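Local structure of ABC transporter, substrate-binding protein (Streptococcus pneumoniae, 5G5Y) at residues K77-D89 / R307-L319. The protein binds short- and long-chain fructooligosaccharides, preferring tetrasaccharides and larger, as the solute-binding component of the FusABC-MsmK importer. Numbering follows the deposited sequence.
Sequences KKGVIIPVEDLID and RDKMVITSVNKNL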
# COMPACT_ATOMS: atom_id res chain seq x y z
N LYS A 77 5.44 -25.90 -7.79
CA LYS A 77 5.82 -26.75 -8.94
C LYS A 77 6.92 -27.77 -8.58
O LYS A 77 6.84 -28.95 -8.93
CB LYS A 77 6.28 -25.85 -10.09
CG LYS A 77 6.38 -26.50 -11.44
CD LYS A 77 6.97 -25.52 -12.45
CE LYS A 77 6.75 -26.00 -13.88
NZ LYS A 77 6.91 -27.48 -14.04
N LYS A 78 7.94 -27.30 -7.86
CA LYS A 78 9.01 -28.17 -7.37
C LYS A 78 8.66 -28.99 -6.13
O LYS A 78 9.49 -29.76 -5.69
CB LYS A 78 10.27 -27.35 -7.09
CG LYS A 78 10.81 -26.63 -8.33
CD LYS A 78 12.08 -25.84 -8.00
CE LYS A 78 12.05 -24.39 -8.47
NZ LYS A 78 12.66 -24.15 -9.81
N GLY A 79 7.48 -28.83 -5.55
CA GLY A 79 7.10 -29.57 -4.33
C GLY A 79 7.83 -29.13 -3.07
O GLY A 79 7.88 -29.88 -2.10
N VAL A 80 8.37 -27.93 -3.04
CA VAL A 80 8.98 -27.37 -1.80
C VAL A 80 7.89 -27.03 -0.76
O VAL A 80 8.05 -27.30 0.44
CB VAL A 80 9.85 -26.15 -2.13
CG1 VAL A 80 10.28 -25.39 -0.89
CG2 VAL A 80 11.06 -26.61 -2.96
N ILE A 81 6.79 -26.48 -1.25
CA ILE A 81 5.66 -26.13 -0.38
C ILE A 81 4.48 -26.96 -0.79
O ILE A 81 4.43 -27.40 -1.92
CB ILE A 81 5.33 -24.62 -0.39
CG1 ILE A 81 4.86 -24.10 -1.76
CG2 ILE A 81 6.54 -23.84 0.11
CD1 ILE A 81 4.44 -22.64 -1.79
N ILE A 82 3.49 -27.07 0.08
CA ILE A 82 2.32 -27.90 -0.17
C ILE A 82 1.03 -27.08 -0.27
O ILE A 82 0.96 -25.95 0.29
CB ILE A 82 2.14 -28.98 0.91
CG1 ILE A 82 1.87 -28.36 2.31
CG2 ILE A 82 3.40 -29.85 0.94
CD1 ILE A 82 1.32 -29.35 3.33
N PRO A 83 0.01 -27.63 -0.97
CA PRO A 83 -1.30 -27.01 -0.91
C PRO A 83 -1.91 -27.15 0.49
O PRO A 83 -1.74 -28.18 1.15
CB PRO A 83 -2.13 -27.79 -1.95
CG PRO A 83 -1.17 -28.64 -2.71
CD PRO A 83 0.02 -28.84 -1.81
N VAL A 84 -2.61 -26.11 0.93
CA VAL A 84 -3.14 -26.05 2.30
C VAL A 84 -4.66 -25.86 2.39
O VAL A 84 -5.17 -25.73 3.50
CB VAL A 84 -2.48 -24.89 3.08
CG1 VAL A 84 -0.98 -25.06 3.11
CG2 VAL A 84 -2.84 -23.53 2.48
N GLU A 85 -5.38 -25.84 1.26
CA GLU A 85 -6.84 -25.61 1.29
C GLU A 85 -7.59 -26.62 2.17
O GLU A 85 -8.52 -26.24 2.86
CB GLU A 85 -7.48 -25.50 -0.10
CG GLU A 85 -7.43 -26.73 -0.98
CD GLU A 85 -6.13 -26.89 -1.73
OE1 GLU A 85 -5.19 -26.07 -1.54
OE2 GLU A 85 -6.04 -27.85 -2.52
N ASP A 86 -7.15 -27.87 2.18
CA ASP A 86 -7.82 -28.93 2.96
C ASP A 86 -7.55 -28.76 4.46
O ASP A 86 -8.38 -29.11 5.28
CB ASP A 86 -7.37 -30.34 2.52
CG ASP A 86 -7.84 -30.71 1.08
OD1 ASP A 86 -8.82 -30.13 0.55
OD2 ASP A 86 -7.22 -31.62 0.47
N LEU A 87 -6.38 -28.23 4.79
CA LEU A 87 -6.00 -27.95 6.16
C LEU A 87 -6.84 -26.80 6.70
O LEU A 87 -7.23 -26.81 7.88
CB LEU A 87 -4.50 -27.62 6.27
CG LEU A 87 -3.57 -28.76 5.85
CD1 LEU A 87 -2.14 -28.26 5.82
CD2 LEU A 87 -3.69 -29.97 6.78
N ILE A 88 -7.15 -25.82 5.84
CA ILE A 88 -8.02 -24.72 6.25
C ILE A 88 -9.38 -25.25 6.65
O ILE A 88 -9.87 -24.99 7.76
CB ILE A 88 -8.16 -23.65 5.15
CG1 ILE A 88 -6.79 -23.00 4.92
CG2 ILE A 88 -9.23 -22.62 5.54
CD1 ILE A 88 -6.73 -22.06 3.72
N ASP A 89 -9.99 -25.99 5.73
CA ASP A 89 -11.30 -26.54 5.93
C ASP A 89 -11.40 -27.43 7.17
O ASP A 89 -12.36 -27.34 7.91
CB ASP A 89 -11.68 -27.35 4.68
CG ASP A 89 -13.15 -27.74 4.66
OD1 ASP A 89 -14.02 -26.85 4.85
OD2 ASP A 89 -13.44 -28.93 4.46
N ARG A 307 -0.31 -12.00 -0.06
CA ARG A 307 -0.75 -13.36 -0.26
C ARG A 307 -0.03 -14.38 0.64
O ARG A 307 -0.64 -15.35 1.08
CB ARG A 307 -0.52 -13.79 -1.73
CG ARG A 307 -1.62 -14.70 -2.22
CD ARG A 307 -1.53 -15.03 -3.70
NE ARG A 307 -1.14 -13.92 -4.57
CZ ARG A 307 -1.95 -13.00 -5.09
NH1 ARG A 307 -3.25 -13.01 -4.85
NH2 ARG A 307 -1.42 -12.05 -5.88
N ASP A 308 1.26 -14.13 0.89
CA ASP A 308 2.10 -15.07 1.62
C ASP A 308 2.84 -14.45 2.79
O ASP A 308 3.83 -13.72 2.63
CB ASP A 308 3.08 -15.71 0.65
CG ASP A 308 4.16 -16.49 1.35
OD1 ASP A 308 3.93 -17.06 2.47
OD2 ASP A 308 5.25 -16.55 0.74
N LYS A 309 2.35 -14.74 3.98
CA LYS A 309 3.13 -14.58 5.17
C LYS A 309 3.39 -15.89 5.90
O LYS A 309 3.88 -15.86 7.03
CB LYS A 309 2.48 -13.56 6.10
CG LYS A 309 2.55 -12.14 5.64
CD LYS A 309 3.95 -11.57 5.46
CE LYS A 309 3.84 -10.17 4.92
NZ LYS A 309 5.07 -9.41 5.20
N MET A 310 3.05 -17.02 5.29
CA MET A 310 3.44 -18.34 5.81
C MET A 310 3.17 -19.38 4.77
O MET A 310 2.11 -19.37 4.17
CB MET A 310 2.65 -18.73 7.04
CG MET A 310 3.20 -19.92 7.80
SD MET A 310 3.23 -19.55 9.54
CE MET A 310 3.81 -21.11 10.25
N VAL A 311 4.15 -20.26 4.54
CA VAL A 311 4.00 -21.45 3.72
C VAL A 311 4.40 -22.70 4.54
O VAL A 311 5.15 -22.60 5.50
CB VAL A 311 4.83 -21.41 2.44
CG1 VAL A 311 4.36 -20.31 1.50
CG2 VAL A 311 6.32 -21.23 2.73
N ILE A 312 3.88 -23.85 4.16
CA ILE A 312 4.18 -25.09 4.85
C ILE A 312 5.00 -25.93 3.88
O ILE A 312 4.61 -26.12 2.70
CB ILE A 312 2.89 -25.80 5.25
CG1 ILE A 312 2.17 -24.99 6.35
CG2 ILE A 312 3.21 -27.25 5.70
CD1 ILE A 312 0.84 -25.60 6.77
N THR A 313 6.13 -26.45 4.36
CA THR A 313 7.03 -27.19 3.47
C THR A 313 6.66 -28.64 3.34
O THR A 313 5.93 -29.21 4.18
CB THR A 313 8.49 -27.17 3.95
OG1 THR A 313 8.57 -27.92 5.15
CG2 THR A 313 8.95 -25.77 4.18
N SER A 314 7.22 -29.26 2.30
CA SER A 314 7.03 -30.70 2.06
C SER A 314 7.65 -31.63 3.09
O SER A 314 7.38 -32.84 3.01
CB SER A 314 7.59 -31.08 0.69
OG SER A 314 8.97 -30.83 0.68
N VAL A 315 8.48 -31.12 4.02
CA VAL A 315 9.09 -31.95 5.09
C VAL A 315 8.32 -31.95 6.39
O VAL A 315 8.69 -32.63 7.32
CB VAL A 315 10.58 -31.62 5.38
CG1 VAL A 315 11.43 -31.81 4.11
CG2 VAL A 315 10.78 -30.24 5.97
N ASN A 316 7.24 -31.17 6.46
CA ASN A 316 6.46 -31.06 7.66
C ASN A 316 5.66 -32.35 7.89
O ASN A 316 4.91 -32.74 7.02
CB ASN A 316 5.52 -29.86 7.50
CG ASN A 316 4.80 -29.53 8.77
OD1 ASN A 316 4.37 -30.43 9.53
ND2 ASN A 316 4.66 -28.23 9.03
N LYS A 317 5.84 -32.99 9.04
CA LYS A 317 5.16 -34.25 9.36
C LYS A 317 4.06 -34.06 10.40
O LYS A 317 3.58 -35.04 11.00
CB LYS A 317 6.17 -35.29 9.92
CG LYS A 317 7.44 -35.49 9.11
CD LYS A 317 7.19 -36.30 7.84
CE LYS A 317 7.37 -37.80 8.07
NZ LYS A 317 7.16 -38.60 6.82
N ASN A 318 3.67 -32.81 10.65
CA ASN A 318 2.75 -32.47 11.73
C ASN A 318 1.78 -31.42 11.18
O ASN A 318 1.69 -30.31 11.72
CB ASN A 318 3.51 -31.86 12.91
CG ASN A 318 4.44 -32.81 13.57
OD1 ASN A 318 5.66 -32.74 13.37
ND2 ASN A 318 3.90 -33.69 14.38
N LEU A 319 1.08 -31.77 10.11
CA LEU A 319 0.24 -30.81 9.41
C LEU A 319 -0.91 -30.27 10.21
O LEU A 319 -1.21 -29.06 10.15
CB LEU A 319 -0.23 -31.36 8.08
CG LEU A 319 0.90 -31.58 7.08
CD1 LEU A 319 0.33 -32.20 5.80
CD2 LEU A 319 1.65 -30.30 6.74
O HOH W 1 2.31 -24.08 1.84
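I82 lays its long branch across I312 and ends against L319: its CD1 lies 3.7 Å from I312 CG2 and 3.6 Å from L319 CD2, meeting the leucine tip to tip. With chi1 at 64°, I82 CG1 stands between its own backbone N and carbonyl carbon, which sends this branch over I312 while CG2 rests on the backbone of S314. With its other arm, I312 CD1 reaches both V84 CG1 and L87 CD1, each 4.1 Å away; L87 comes tip to tip, V84 at a slant. The side chains of L87 and L319 cross at about a right angle, L87 CD2 lying 3.9 Å from L319 CB. Branched aliphatic residues suit this seam, since one side chain can fill two directions at once.

I81 packs against V311, its CG2 3.7 Å from V311 CG2. The backbones form a single beta bridge between I81 and T313, across which I82 N donates to I312 O (3.0 Å) and S314 N to V80 O (2.8 Å). A water accepts from I312 N and is near enough to donate to I82 O, though other acceptors compete for its protons. G79 ends the preceding helix in a Schellman motif; its positive phi is easy for a residue without a side chain. Beyond the bridge, T313 to N316 make a type I turn, and N316 OD1 accepts from N318 N in an Asx turn. T313 OG1 bonds to P59 O.

Substrate-binding K309 shares segment 307-319, but the contact itself lies away from the sugar site. It joins the connection between helices 69-77 and 85-91 to strand 310-312, an outermost strand of a mixed four-stranded sheet, antiparallel to strand 61-63. L72 and W75 of helix 69-77 touch I81, while helix 319-329 packs T322 and I326 against I312 and A323 against L87.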